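Long-range contacts in Epf (Streptococcus pyogenes, PDB 4ES8), which is a cell-surface adhesin that binds to cells through an N-terminal domain pairing a carbohydrate-binding module with a fibronectin-like domain: residues Q233-S238 against Q269-S274; E246-S251 against I295-S300; E258-V263 against I275-D280; L291-K296 against K305-E310. All coordinates share one frame; numbering follows the deposited sequence. Where two conformers were deposited one is given.

Contact 1: Q233-S238 against Q269-S274; sequences QLTLKS and QQNPIS
N271 OD1 takes the backbone N-H of L236 in a nearly straight bond (2.8 Å from L236 N to N271 OD1, 171° at the hydrogen), the donor standing above the plane of the amide. N271 CG is anti to its own carbonyl carbon (chi1 -80°). The same amide gives back: N271 ND2 reaches L236 O, also at 2.8 Å, in the plane of that carbonyl and on a lone pair. One side chain thus holds both polar backbone groups of L236, much as a partner strand would. It does so just where the regular ladder stops. L234 and I273 are the hydrogen-bonded antiparallel pair, L234 N to I273 O and I273 N to L234 O, and beyond them comes P272, whose preceding peptide is cis. On the solvent side Q233 runs beside the proline, its CB 3.8 Å from P272 CB, with the extended chain following the ring. On the buried side L236 CD1 meets I273 CG1 at 3.7 Å, the two side chains crossing at about a right angle, and I250 of the facing sheet packs on both. Strand 231-237 is the middle one of its three-stranded sheet. The N271 amide thus carries the pairing one step past a proline whose nitrogen cannot donate.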
# COMPACT_ATOMS: atom_id res chain seq x y z
N GLN A 233 9.12 13.33 27.16
CA GLN A 233 9.83 12.69 26.04
C GLN A 233 9.40 11.25 25.94
O GLN A 233 9.58 10.47 26.88
CB GLN A 233 11.36 12.80 26.23
CG GLN A 233 11.88 14.23 26.13
CD GLN A 233 13.39 14.29 26.16
OE1 GLN A 233 14.08 13.38 26.65
NE2 GLN A 233 13.94 15.39 25.65
N LEU A 234 8.83 10.87 24.78
CA LEU A 234 8.40 9.49 24.58
C LEU A 234 9.24 8.80 23.52
O LEU A 234 9.32 9.30 22.39
CB LEU A 234 6.92 9.43 24.16
CG LEU A 234 5.92 10.11 25.10
CD1 LEU A 234 4.54 9.93 24.57
CD2 LEU A 234 5.96 9.50 26.55
N THR A 235 9.86 7.68 23.88
CA THR A 235 10.65 6.90 22.93
C THR A 235 9.76 5.80 22.36
O THR A 235 9.26 4.95 23.11
CB THR A 235 11.92 6.32 23.60
OG1 THR A 235 12.71 7.40 24.10
CG2 THR A 235 12.77 5.45 22.65
N LEU A 236 9.57 5.80 21.04
CA LEU A 236 8.74 4.78 20.40
C LEU A 236 9.58 3.63 19.83
O LEU A 236 10.75 3.81 19.47
CB LEU A 236 7.97 5.41 19.23
CG LEU A 236 7.05 6.60 19.53
CD1 LEU A 236 6.41 7.11 18.24
CD2 LEU A 236 6.00 6.24 20.58
N LYS A 237 8.95 2.46 19.76
CA LYS A 237 9.54 1.25 19.18
C LYS A 237 8.48 0.52 18.37
O LYS A 237 7.29 0.82 18.52
CB LYS A 237 10.11 0.33 20.29
CG LYS A 237 9.05 -0.32 21.17
CD LYS A 237 9.63 -1.21 22.26
CE LYS A 237 8.54 -1.71 23.19
NZ LYS A 237 9.08 -2.45 24.37
N SER A 238 8.88 -0.44 17.53
CA SER A 238 7.95 -1.25 16.77
C SER A 238 8.41 -2.69 16.73
O SER A 238 9.49 -2.96 16.18
CB SER A 238 7.80 -0.71 15.35
OG SER A 238 7.03 -1.61 14.56
N GLN A 269 9.88 11.16 11.89
CA GLN A 269 10.15 11.88 13.14
C GLN A 269 10.98 11.00 14.04
O GLN A 269 10.63 9.84 14.28
CB GLN A 269 8.85 12.32 13.82
CG GLN A 269 9.10 13.32 14.95
CD GLN A 269 7.85 13.83 15.63
OE1 GLN A 269 6.71 13.63 15.18
NE2 GLN A 269 8.07 14.56 16.74
N GLN A 270 12.09 11.55 14.52
CA GLN A 270 13.01 10.78 15.33
C GLN A 270 12.72 10.82 16.81
O GLN A 270 12.14 11.78 17.32
CB GLN A 270 14.45 11.25 15.07
CG GLN A 270 14.88 11.01 13.61
CD GLN A 270 14.82 9.54 13.25
OE1 GLN A 270 15.53 8.71 13.82
NE2 GLN A 270 13.91 9.17 12.35
N ASN A 271 13.12 9.74 17.48
CA ASN A 271 13.01 9.63 18.93
C ASN A 271 13.97 10.63 19.61
O ASN A 271 15.08 10.85 19.10
CB ASN A 271 13.32 8.21 19.39
CG ASN A 271 12.17 7.27 19.24
OD1 ASN A 271 11.00 7.64 19.42
ND2 ASN A 271 12.48 6.01 18.94
N PRO A 272 13.57 11.24 20.73
CA PRO A 272 12.27 11.09 21.41
C PRO A 272 11.21 12.01 20.83
O PRO A 272 11.50 13.11 20.32
CB PRO A 272 12.61 11.46 22.86
CG PRO A 272 13.66 12.54 22.73
CD PRO A 272 14.44 12.21 21.45
N ILE A 273 9.96 11.55 20.89
CA ILE A 273 8.82 12.35 20.47
C ILE A 273 8.50 13.26 21.64
O ILE A 273 8.27 12.76 22.74
CB ILE A 273 7.59 11.47 20.07
CG1 ILE A 273 7.95 10.33 19.07
CG2 ILE A 273 6.41 12.32 19.62
CD1 ILE A 273 8.59 10.72 17.69
N SER A 274 8.49 14.56 21.40
CA SER A 274 8.22 15.50 22.48
C SER A 274 6.75 15.84 22.55
O SER A 274 6.09 16.05 21.53
CB SER A 274 9.04 16.78 22.31
OG SER A 274 10.42 16.48 22.37

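Contact 2: E246-S251 against I295-S300; sequences EGDEIS and IKQKQS
Q297 lays the end of its side chain against the peptide of G247, with NE2 3.3 Å from G247 C, at the end of two antiparallel strands in the four-stranded sheet of a fibronectin-like β-sandwich. The ladder itself is regular: E249 and K296 exchange both backbone bonds, while D248 with Q297 and I250 with I295 are the flanking non-hydrogen-bonded pairs. A last backbone bond, K298 N to G247 O, carries the pairing to where 298-300 take up helical backbone angles without forming a regular helix.

On the inward face, D248 OD1 accepts from Q297 NE2 at 3.0 Å; OD1 lies in the plane of the Q297 amide, and NE2 meets it nearly along its C-O axis. OD1 also pairs with R242 in a salt bridge, and OD2 takes a hydrogen bond with S218, so this buried carboxylate is held at both oxygens. I295 CG2, on the same face, packs 3.8 Å from D248 CB. On the outward face E249 CB rests on K298 CG, and the K298 ammonium goes on to T264, that of K296 to E20.

The Q297 chain bends at chi2 (-54°), which swings CD out of line; both ends of the amide beyond it are bonded. NE2 also donates to Q299 OE1, which sits 3.4 Å from G247 CA, close to where a side chain on G247 would have to begin. Q297 OE1 receives two backbone donors, Q299 N and S300 N, the latter at 2.9 Å and in the carbonyl plane.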
# COMPACT_ATOMS: atom_id res chain seq x y z
N GLU A 246 5.31 7.85 11.21
CA GLU A 246 4.36 8.77 10.61
C GLU A 246 2.92 8.26 10.71
O GLU A 246 2.64 7.10 10.37
CB GLU A 246 4.73 8.94 9.13
CG GLU A 246 3.88 9.92 8.37
CD GLU A 246 4.32 10.15 6.93
OE1 GLU A 246 5.33 9.54 6.50
OE2 GLU A 246 3.63 10.91 6.23
N GLY A 247 2.03 9.14 11.13
CA GLY A 247 0.60 8.81 11.19
C GLY A 247 0.13 8.28 12.53
O GLY A 247 -1.08 8.16 12.73
N ASP A 248 1.04 7.91 13.43
CA ASP A 248 0.62 7.43 14.74
C ASP A 248 0.18 8.61 15.60
O ASP A 248 0.89 9.62 15.68
CB ASP A 248 1.76 6.67 15.43
CG ASP A 248 2.06 5.30 14.84
OD1 ASP A 248 1.60 5.03 13.71
OD2 ASP A 248 2.75 4.52 15.51
N GLU A 249 -0.98 8.46 16.23
CA GLU A 249 -1.56 9.47 17.11
C GLU A 249 -1.28 9.06 18.55
O GLU A 249 -1.81 8.04 18.99
CB GLU A 249 -3.06 9.60 16.85
CG GLU A 249 -3.74 10.59 17.78
CD GLU A 249 -5.25 10.50 17.81
OE1 GLU A 249 -5.79 9.55 18.43
OE2 GLU A 249 -5.90 11.38 17.19
N ILE A 250 -0.45 9.83 19.25
CA ILE A 250 -0.11 9.53 20.65
C ILE A 250 -1.01 10.32 21.60
O ILE A 250 -1.00 11.55 21.54
CB ILE A 250 1.38 9.84 20.94
CG1 ILE A 250 2.33 9.08 19.98
CG2 ILE A 250 1.70 9.53 22.42
CD1 ILE A 250 3.75 9.62 20.00
N SER A 251 -1.73 9.63 22.50
CA SER A 251 -2.53 10.29 23.53
C SER A 251 -1.88 10.04 24.88
O SER A 251 -1.56 8.89 25.19
CB SER A 251 -3.96 9.77 23.51
OG SER A 251 -4.58 10.15 22.29
N ILE A 295 -1.68 4.63 21.65
CA ILE A 295 -1.24 5.03 20.31
C ILE A 295 -2.23 4.48 19.28
O ILE A 295 -2.47 3.27 19.22
CB ILE A 295 0.21 4.54 20.04
CG1 ILE A 295 1.19 5.10 21.12
CG2 ILE A 295 0.68 4.96 18.63
CD1 ILE A 295 2.63 4.59 21.07
N LYS A 296 -2.77 5.38 18.45
CA LYS A 296 -3.72 4.99 17.41
C LYS A 296 -3.06 5.19 16.07
O LYS A 296 -2.57 6.28 15.82
CB LYS A 296 -5.00 5.83 17.51
CG LYS A 296 -6.03 5.49 16.41
CD LYS A 296 -7.22 6.46 16.49
CE LYS A 296 -8.26 6.19 15.44
NZ LYS A 296 -9.10 7.40 15.20
N GLN A 297 -3.01 4.14 15.23
CA GLN A 297 -2.47 4.32 13.88
C GLN A 297 -3.59 4.99 13.07
O GLN A 297 -4.61 4.36 12.83
CB GLN A 297 -2.04 2.96 13.31
CG GLN A 297 -0.79 3.06 12.42
CD GLN A 297 -0.98 4.08 11.33
OE1 GLN A 297 -1.91 3.95 10.52
NE2 GLN A 297 -0.21 5.18 11.36
N LYS A 298 -3.42 6.27 12.69
CA LYS A 298 -4.55 7.00 12.07
C LYS A 298 -5.00 6.44 10.75
O LYS A 298 -6.17 6.58 10.41
CB LYS A 298 -4.24 8.47 11.89
CG LYS A 298 -4.20 9.27 13.17
CD LYS A 298 -3.77 10.66 12.79
CE LYS A 298 -4.39 11.70 13.65
NZ LYS A 298 -4.03 13.05 13.15
N GLN A 299 -4.09 5.82 9.98
CA GLN A 299 -4.49 5.32 8.67
C GLN A 299 -5.12 3.93 8.77
O GLN A 299 -6.14 3.68 8.12
CB GLN A 299 -3.31 5.29 7.69
CG GLN A 299 -2.83 6.69 7.31
CD GLN A 299 -2.04 7.40 8.38
OE1 GLN A 299 -1.20 6.81 9.06
NE2 GLN A 299 -2.27 8.69 8.51
N SER A 300 -4.51 3.00 9.53
CA SER A 300 -5.05 1.64 9.62
C SER A 300 -6.21 1.55 10.62
O SER A 300 -6.95 0.56 10.60
CB SER A 300 -3.96 0.68 10.03
OG SER A 300 -3.63 0.91 11.40

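Contact 3: E258-V263 against I275-D280; sequences ELLQTV and ITLSED
Q261 and I275 run antiparallel alongside one another, Q261 CB 3.5 Å from I275 CG2. The other branch of the isoleucine meets V263: I275 CG1 lies 3.8 Å from V263 CG2. That methyl stands between the backbone N and the carbonyl carbon of V263 (chi1 -64° puts CG1 anti to the carbonyl). Further along, L277 brings CD2 up to L260 CB at 3.9 Å, the two leucines crossing obliquely. Between these hydrophobic pairs the amide of Q261 lies by the T276 carbonyl, CD to O 3.4 Å, without bonding to it.

What sets the amide is Q281, from helix 279-284. Its OE1 accepts from Q261 NE2 and also from S278 N, and its NE2 donates to L260 O. S278 is the N-cap of that helix, its hydroxyl capping a backbone N. On the strand side, L260 and Q261 both face L252 in a classic β bulge, and both of their side chains start toward 275-280.

Strands 259-264 and 273-276 are each outermost in their own sheet, so the contact closes one flank of the sandwich. No hydrogen bond joins the two segments directly: side-chain packing brings the edges together, and Q281 supplies a polar link through both.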
# COMPACT_ATOMS: atom_id res chain seq x y z
N GLU A 258 -7.34 11.34 32.77
CA GLU A 258 -7.65 12.61 32.11
C GLU A 258 -6.68 12.84 30.97
O GLU A 258 -5.46 12.72 31.16
CB GLU A 258 -7.60 13.76 33.13
CG GLU A 258 -8.64 13.58 34.22
CD GLU A 258 -8.54 14.50 35.42
OE1 GLU A 258 -7.42 14.95 35.75
OE2 GLU A 258 -9.58 14.70 36.08
N LEU A 259 -7.21 13.16 29.78
CA LEU A 259 -6.35 13.42 28.63
C LEU A 259 -5.56 14.70 28.85
O LEU A 259 -6.15 15.76 29.12
CB LEU A 259 -7.21 13.54 27.36
CG LEU A 259 -6.46 13.84 26.06
CD1 LEU A 259 -5.54 12.66 25.65
CD2 LEU A 259 -7.45 14.19 24.96
N LEU A 260 -4.23 14.61 28.71
CA LEU A 260 -3.35 15.76 28.85
C LEU A 260 -3.05 16.38 27.49
O LEU A 260 -3.28 17.58 27.28
CB LEU A 260 -2.04 15.41 29.57
CG LEU A 260 -2.16 14.82 30.98
CD1 LEU A 260 -0.80 14.38 31.48
CD2 LEU A 260 -2.82 15.82 31.96
N GLN A 261 -2.51 15.58 26.56
CA GLN A 261 -2.14 16.07 25.23
C GLN A 261 -2.21 14.95 24.24
O GLN A 261 -2.08 13.79 24.61
CB GLN A 261 -0.70 16.63 25.23
CG GLN A 261 -0.39 17.82 26.17
CD GLN A 261 -1.07 19.10 25.73
OE1 GLN A 261 -1.30 19.33 24.53
NE2 GLN A 261 -1.44 19.95 26.68
N THR A 262 -2.42 15.32 22.96
CA THR A 262 -2.44 14.41 21.82
C THR A 262 -1.48 14.98 20.79
O THR A 262 -1.48 16.20 20.57
CB THR A 262 -3.87 14.27 21.28
OG1 THR A 262 -4.74 13.84 22.32
CG2 THR A 262 -3.95 13.30 20.14
N VAL A 263 -0.65 14.11 20.17
CA VAL A 263 0.26 14.55 19.10
C VAL A 263 0.20 13.53 17.98
O VAL A 263 0.03 12.34 18.26
CB VAL A 263 1.74 14.79 19.54
CG1 VAL A 263 1.86 15.95 20.53
CG2 VAL A 263 2.39 13.53 20.09
N ILE A 275 6.25 15.88 23.78
CA ILE A 275 4.90 16.31 24.11
C ILE A 275 5.09 17.48 25.09
O ILE A 275 5.85 17.34 26.06
CB ILE A 275 4.03 15.16 24.67
CG1 ILE A 275 3.77 14.09 23.57
CG2 ILE A 275 2.70 15.71 25.24
CD1 ILE A 275 2.83 12.93 23.93
N THR A 276 4.46 18.62 24.81
CA THR A 276 4.54 19.78 25.69
C THR A 276 3.24 19.91 26.46
O THR A 276 2.18 20.11 25.87
CB THR A 276 4.86 21.07 24.89
OG1 THR A 276 6.03 20.85 24.11
CG2 THR A 276 5.05 22.28 25.81
N LEU A 277 3.32 19.82 27.80
CA LEU A 277 2.14 19.99 28.65
C LEU A 277 1.87 21.47 28.86
O LEU A 277 2.76 22.29 28.65
CB LEU A 277 2.41 19.34 30.03
CG LEU A 277 2.74 17.85 30.06
CD1 LEU A 277 3.17 17.44 31.47
CD2 LEU A 277 1.55 17.01 29.60
N SER A 278 0.67 21.81 29.36
CA SER A 278 0.40 23.19 29.76
C SER A 278 1.12 23.42 31.10
O SER A 278 1.55 22.45 31.74
CB SER A 278 -1.10 23.43 29.87
OG SER A 278 -1.64 22.81 31.03
N GLU A 279 1.29 24.69 31.54
CA GLU A 279 1.98 24.98 32.80
C GLU A 279 1.25 24.33 33.98
O GLU A 279 1.92 23.74 34.83
CB GLU A 279 2.14 26.50 33.01
CG GLU A 279 3.28 27.09 32.20
CD GLU A 279 4.63 27.12 32.88
OE1 GLU A 279 5.12 26.05 33.32
OE2 GLU A 279 5.23 28.22 32.96
N ASP A 280 -0.10 24.40 34.00
CA ASP A 280 -0.96 23.80 35.03
C ASP A 280 -0.81 22.28 35.05
O ASP A 280 -0.67 21.69 36.13
CB ASP A 280 -2.43 24.19 34.81
CG ASP A 280 -2.73 25.68 34.94
OD1 ASP A 280 -1.91 26.41 35.55
OD2 ASP A 280 -3.78 26.12 34.42

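Contact 4: L291-K296 against K305-E310; sequences LKVSIK and KDFFFE
L291 and V293 pack on the ring of F309 on the buried face of this hairpin. L291 CB sits over one face of the ring, offset toward the rim, while L291 CD1 reaches F309 CZ at 3.7 Å. V293 CG2 comes in at the ring edge, near its plane, 3.8 Å from F309 CE1. F309 CG stands between the backbone N and the carbonyl carbon (chi1 71°), and the ring beyond it leans toward 291-296. Next to it F307 has its CE2 4.1 Å from I295 CD1, the two side chains crossing at about a right angle, and K305 O lies above one face of the F307 ring. Four backbone bonds fix the register, two between L291 and F309 and two between V293 and F307.

The opposite face is looser and wetter. K292, with CG anti to the backbone N (chi1 -179°), lies side by side with F308, and its CG is 3.8 Å from F308 CE1. Farther out, K292 NZ stays 4.2 Å from D306 OD2, too long for a salt bridge. Water does the joining: one molecule accepts from NZ and donates to D306 OD1, and a second links S294 OG to the same OD1 at 2.6 Å on either arm. K292 also makes a cation-pi contact with F253, and F308 one with K290.

Strand 307-310 is the outermost strand of the four-stranded sheet, beside 290-297, which has 248-253 on its other flank. The buried row faces the second sheet, where L220 touches V293, F307 and F309, and L234 touches V293 and F309.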
# COMPACT_ATOMS: atom_id res chain seq x y z
N LEU A 291 1.55 7.64 34.37
CA LEU A 291 0.91 8.23 33.21
C LEU A 291 0.60 7.13 32.21
O LEU A 291 1.28 6.11 32.20
CB LEU A 291 1.81 9.29 32.55
CG LEU A 291 2.32 10.43 33.47
CD1 LEU A 291 3.22 11.38 32.71
CD2 LEU A 291 1.15 11.22 34.11
N LYS A 292 -0.42 7.35 31.37
CA LYS A 292 -0.83 6.36 30.37
C LYS A 292 -0.62 6.91 28.98
O LYS A 292 -0.90 8.08 28.70
CB LYS A 292 -2.31 6.00 30.57
CG LYS A 292 -2.85 4.95 29.58
CD LYS A 292 -4.29 4.53 29.90
CE LYS A 292 -5.32 5.63 29.69
NZ LYS A 292 -6.70 5.10 29.87
N VAL A 293 -0.15 6.03 28.09
CA VAL A 293 0.03 6.35 26.68
C VAL A 293 -0.80 5.36 25.86
O VAL A 293 -0.67 4.15 26.06
CB VAL A 293 1.51 6.34 26.25
CG1 VAL A 293 1.64 6.48 24.73
CG2 VAL A 293 2.30 7.44 26.96
N SER A 294 -1.61 5.88 24.93
CA SER A 294 -2.38 5.08 23.97
C SER A 294 -2.00 5.56 22.57
O SER A 294 -1.98 6.76 22.34
CB SER A 294 -3.88 5.23 24.21
OG SER A 294 -4.59 4.50 23.21
N ILE A 295 -1.68 4.63 21.65
CA ILE A 295 -1.24 5.03 20.31
C ILE A 295 -2.23 4.48 19.28
O ILE A 295 -2.47 3.27 19.22
CB ILE A 295 0.21 4.54 20.04
CG1 ILE A 295 1.19 5.10 21.12
CG2 ILE A 295 0.68 4.96 18.63
CD1 ILE A 295 2.63 4.59 21.07
N LYS A 296 -2.77 5.38 18.45
CA LYS A 296 -3.72 4.99 17.41
C LYS A 296 -3.06 5.19 16.07
O LYS A 296 -2.57 6.28 15.82
CB LYS A 296 -5.00 5.83 17.51
CG LYS A 296 -6.03 5.49 16.41
CD LYS A 296 -7.22 6.46 16.49
CE LYS A 296 -8.26 6.19 15.44
NZ LYS A 296 -9.10 7.40 15.20
N LYS A 305 -2.08 -1.37 22.80
CA LYS A 305 -2.43 -1.67 24.19
C LYS A 305 -2.18 -0.38 24.97
O LYS A 305 -1.47 0.50 24.45
CB LYS A 305 -1.54 -2.80 24.73
CG LYS A 305 -1.81 -4.19 24.17
CD LYS A 305 -0.84 -5.20 24.78
CE LYS A 305 -1.15 -6.62 24.39
NZ LYS A 305 -0.23 -7.58 25.06
N ASP A 306 -2.66 -0.28 26.20
CA ASP A 306 -2.34 0.90 27.00
C ASP A 306 -0.93 0.72 27.53
O ASP A 306 -0.60 -0.37 28.00
CB ASP A 306 -3.32 1.05 28.18
CG ASP A 306 -4.71 1.51 27.79
OD1 ASP A 306 -4.85 2.19 26.75
OD2 ASP A 306 -5.66 1.26 28.58
N PHE A 307 -0.10 1.77 27.45
CA PHE A 307 1.26 1.74 28.01
C PHE A 307 1.30 2.65 29.22
O PHE A 307 0.58 3.65 29.26
CB PHE A 307 2.30 2.21 26.99
CG PHE A 307 2.26 1.45 25.69
CD1 PHE A 307 2.76 0.16 25.60
CD2 PHE A 307 1.67 2.01 24.57
CE1 PHE A 307 2.68 -0.55 24.40
CE2 PHE A 307 1.62 1.31 23.36
CZ PHE A 307 2.09 0.02 23.30
N PHE A 308 2.16 2.34 30.19
CA PHE A 308 2.28 3.15 31.41
C PHE A 308 3.72 3.40 31.75
O PHE A 308 4.58 2.53 31.54
CB PHE A 308 1.60 2.43 32.60
CG PHE A 308 0.14 2.11 32.39
CD1 PHE A 308 -0.84 3.01 32.75
CD2 PHE A 308 -0.24 0.90 31.79
CE1 PHE A 308 -2.20 2.72 32.53
CE2 PHE A 308 -1.59 0.62 31.56
CZ PHE A 308 -2.56 1.52 31.94
N PHE A 309 3.99 4.57 32.34
CA PHE A 309 5.31 4.90 32.83
C PHE A 309 5.14 5.85 33.99
O PHE A 309 4.14 6.57 34.06
CB PHE A 309 6.24 5.47 31.73
CG PHE A 309 5.91 6.86 31.25
CD1 PHE A 309 4.94 7.06 30.26
CD2 PHE A 309 6.58 7.97 31.75
CE1 PHE A 309 4.63 8.35 29.82
CE2 PHE A 309 6.30 9.26 31.28
CZ PHE A 309 5.32 9.44 30.32
N GLU A 310 6.13 5.87 34.88
CA GLU A 310 6.07 6.77 36.04
C GLU A 310 6.74 8.09 35.81
O GLU A 310 7.81 8.16 35.21
CB GLU A 310 6.75 6.11 37.25
CG GLU A 310 5.88 5.07 37.94
CD GLU A 310 6.50 4.44 39.17
OE1 GLU A 310 7.49 4.99 39.70
OE2 GLU A 310 5.98 3.40 39.63
O HOH W 1 -6.52 4.28 26.97
O HOH W 2 -4.79 2.06 24.11

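How the contacts relate
All four contacts belong to one β-sandwich. Contact 1 lies in its three-stranded sheet, contacts 2 and 4 in the four-stranded one, sharing strand 290-297, and contact 3 bridges the outermost strands of the two. Each has a core side and an outer side: L234, L236 and I273 of contact 1 meet I250, V293, I295 and F309 in the common core, whereas Q233 and P272 in contact 1 and D306 and F308 in contact 4 are exposed. Backbone pairing builds contacts 1, 2 and 4; contact 3 relies on side-chain packing. The polar chemistry differs with place: a side-chain amide prolongs the ladder in contact 1, D248 and Q297 are buried at its end in contact 2, and waters span the outer face of contact 4.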